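Local coordinates for protein Ac-ASP-7 (Ancylostoma caninum, PDB 3S6S) that is of unknown function but, as a hookworm secreted protein of the SCP/TAPS family, probably takes part in the interaction between parasite and host, at residues Glu20-Phe25 against Trp136-Asp141. Residues are numbered along the deposited sequence; the frame is centred on the assembly and turned at random.
Sequences EAIDTF and WVCVYD
Ile22 divides its two branches between Trp136 and Cys138: with CG1 anti to its carbonyl carbon (chi1 -61°) and the chain beyond extended (chi2 172°), CD1 is carried out to the indole, while CG2, anti to the backbone N, drops toward the sulfur. On the strand, Trp136 and Cys138 each hold the first side-chain atom beyond CB beside their own backbone N, and both CB atoms point toward the helix. Ile22 CD1 sits over one face of the Trp136 six-membered ring, 3.9 Å from its centroid and 21° off the ring normal, a CH-pi contact. Ile22 CD1 is displaced toward the rim, 3.6 Å from Trp136 CE3. The other methyl meets the sulfur more loosely, Ile22 CG2 lying 4.0 Å from Cys138 SG. Across these segments the backbones stay well apart, the CA atoms of Ile22 and Cys138 being 9.3 Å from each other, and between the two segments the contact is made by side chains. Cys138 is disulfide-bonded to Cys119 on the adjacent strand 116-123, so the sulfur that Ile22 CG2 meets belongs to a link between neighbouring strands. Leu92 of helix 88-99 and Phe80 of strand 76-83 touch both Ile22 and Trp136, and the Phe80 ring meets the indole nearly parallel. Val137 and Val139 pack instead on helix 54-65, which belongs to the layer on the other side of the sheet in the alpha-beta-alpha sandwich of the SCP/TAPS fold. Farther along, a hydrogen bond joins Tyr140 OH and His26 NE2, a polar tie between the same helix and strand. The three touching residues are all buried, and their contact rests on dispersion, with the aromatic face and disulfide sulfur offering polarisable surfaces to two aliphatic methyls.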
loop_
_atom_site.group_PDB
_atom_site.type_symbol
_atom_site.label_atom_id
_atom_site.label_comp_id
_atom_site.label_asym_id
_atom_site.label_seq_id
_atom_site.Cartn_x
_atom_site.Cartn_y
_atom_site.Cartn_z
ATOM N N GLU A 20 -3.590 3.276 -10.159
ATOM C CA GLU A 20 -3.599 1.859 -10.463
ATOM C C GLU A 20 -2.205 1.275 -10.444
ATOM O O GLU A 20 -1.990 0.167 -9.950
ATOM C CB GLU A 20 -4.281 1.629 -11.801
ATOM C CG GLU A 20 -5.732 2.050 -11.745
ATOM C CD GLU A 20 -6.593 1.321 -12.739
ATOM O OE1 GLU A 20 -6.027 0.763 -13.706
ATOM O OE2 GLU A 20 -7.831 1.312 -12.547
ATOM N N ALA A 21 -1.257 2.037 -10.965
ATOM C CA ALA A 21 0.133 1.612 -10.984
ATOM C C ALA A 21 0.635 1.390 -9.550
ATOM O O ALA A 21 1.311 0.400 -9.258
ATOM C CB ALA A 21 0.997 2.653 -11.715
ATOM N N ILE A 22 0.280 2.304 -8.662
ATOM C CA ILE A 22 0.714 2.230 -7.262
ATOM C C ILE A 22 0.002 1.109 -6.493
ATOM O O ILE A 22 0.615 0.347 -5.725
ATOM C CB ILE A 22 0.516 3.589 -6.563
ATOM C CG1 ILE A 22 1.363 4.647 -7.277
ATOM C CG2 ILE A 22 0.846 3.487 -5.065
ATOM C CD1 ILE A 22 1.110 6.085 -6.818
ATOM N N ASP A 23 -1.299 1.001 -6.742
ATOM C CA ASP A 23 -2.111 -0.042 -6.147
ATOM C C ASP A 23 -1.681 -1.423 -6.619
ATOM O O ASP A 23 -1.629 -2.366 -5.828
ATOM C CB ASP A 23 -3.581 0.195 -6.463
ATOM C CG ASP A 23 -4.452 -0.933 -5.993
ATOM O OD1 ASP A 23 -4.682 -1.882 -6.781
ATOM O OD2 ASP A 23 -4.888 -0.877 -4.828
ATOM N N THR A 24 -1.350 -1.540 -7.900
ATOM C CA THR A 24 -0.919 -2.830 -8.435
ATOM C C THR A 24 0.459 -3.219 -7.904
ATOM O O THR A 24 0.701 -4.378 -7.553
ATOM C CB THR A 24 -0.926 -2.855 -9.980
ATOM O OG1 THR A 24 -2.280 -2.734 -10.458
ATOM C CG2 THR A 24 -0.350 -4.158 -10.479
ATOM N N PHE A 25 1.350 -2.237 -7.817
ATOM C CA PHE A 25 2.650 -2.461 -7.214
ATOM C C PHE A 25 2.505 -2.972 -5.785
ATOM O O PHE A 25 3.138 -3.946 -5.392
ATOM C CB PHE A 25 3.470 -1.175 -7.218
ATOM C CG PHE A 25 4.746 -1.270 -6.432
ATOM C CD1 PHE A 25 4.751 -1.028 -5.062
ATOM C CD2 PHE A 25 5.945 -1.590 -7.066
ATOM C CE1 PHE A 25 5.926 -1.110 -4.331
ATOM C CE2 PHE A 25 7.124 -1.691 -6.351
ATOM C CZ PHE A 25 7.120 -1.440 -4.976
ATOM N N TRP A 136 5.691 11.590 -4.277
ATOM C CA TRP A 136 4.521 10.842 -3.816
ATOM C C TRP A 136 4.609 10.542 -2.316
ATOM O O TRP A 136 5.683 10.230 -1.798
ATOM C CB TRP A 136 4.393 9.528 -4.587
ATOM C CG TRP A 136 4.055 9.721 -6.031
ATOM C CD1 TRP A 136 4.934 9.918 -7.071
ATOM C CD2 TRP A 136 2.745 9.757 -6.607
ATOM N NE1 TRP A 136 4.245 10.065 -8.253
ATOM C CE2 TRP A 136 2.901 9.977 -7.996
ATOM C CE3 TRP A 136 1.453 9.638 -6.084
ATOM C CZ2 TRP A 136 1.814 10.067 -8.866
ATOM C CZ3 TRP A 136 0.371 9.735 -6.952
ATOM C CH2 TRP A 136 0.561 9.949 -8.326
ATOM N N VAL A 137 3.491 10.656 -1.606
ATOM C CA VAL A 137 3.402 9.939 -0.345
ATOM C C VAL A 137 2.244 8.967 -0.342
ATOM O O VAL A 137 1.203 9.204 -0.956
ATOM C CB VAL A 137 3.457 10.839 0.972
ATOM C CG1 VAL A 137 3.937 12.256 0.689
ATOM C CG2 VAL A 137 2.153 10.812 1.743
ATOM N N CYS A 138 2.464 7.840 0.328
ATOM C CA CYS A 138 1.385 6.933 0.683
ATOM C C CYS A 138 1.197 6.902 2.195
ATOM O O CYS A 138 2.153 6.983 2.990
ATOM C CB CYS A 138 1.621 5.532 0.140
ATOM S SG CYS A 138 1.611 5.475 -1.656
ATOM N N VAL A 139 -0.069 6.798 2.557
ATOM C CA VAL A 139 -0.522 6.766 3.922
ATOM C C VAL A 139 -1.279 5.455 4.118
ATOM O O VAL A 139 -2.110 5.053 3.282
ATOM C CB VAL A 139 -1.433 7.989 4.224
ATOM C CG1 VAL A 139 -2.363 7.690 5.377
ATOM C CG2 VAL A 139 -0.576 9.250 4.479
ATOM N N TYR A 140 -0.959 4.787 5.219
ATOM C CA TYR A 140 -1.485 3.470 5.515
ATOM C C TYR A 140 -2.217 3.504 6.840
ATOM O O TYR A 140 -1.871 4.280 7.722
ATOM C CB TYR A 140 -0.348 2.463 5.575
ATOM C CG TYR A 140 0.528 2.500 4.348
ATOM C CD1 TYR A 140 1.403 3.555 4.137
ATOM C CD2 TYR A 140 0.484 1.480 3.400
ATOM C CE1 TYR A 140 2.206 3.599 3.031
ATOM C CE2 TYR A 140 1.295 1.522 2.282
ATOM C CZ TYR A 140 2.151 2.586 2.111
ATOM O OH TYR A 140 2.955 2.654 1.013
ATOM N N ASP A 141 -3.247 2.678 6.975
ATOM C CA ASP A 141 -4.018 2.693 8.202
ATOM C C ASP A 141 -3.223 2.054 9.331
ATOM O O ASP A 141 -3.423 2.382 10.495
ATOM C CB ASP A 141 -5.394 2.036 8.020
ATOM C CG ASP A 141 -5.320 0.525 7.805
ATOM O OD1 ASP A 141 -6.346 -0.137 8.060
ATOM O OD2 ASP A 141 -4.268 -0.005 7.386
#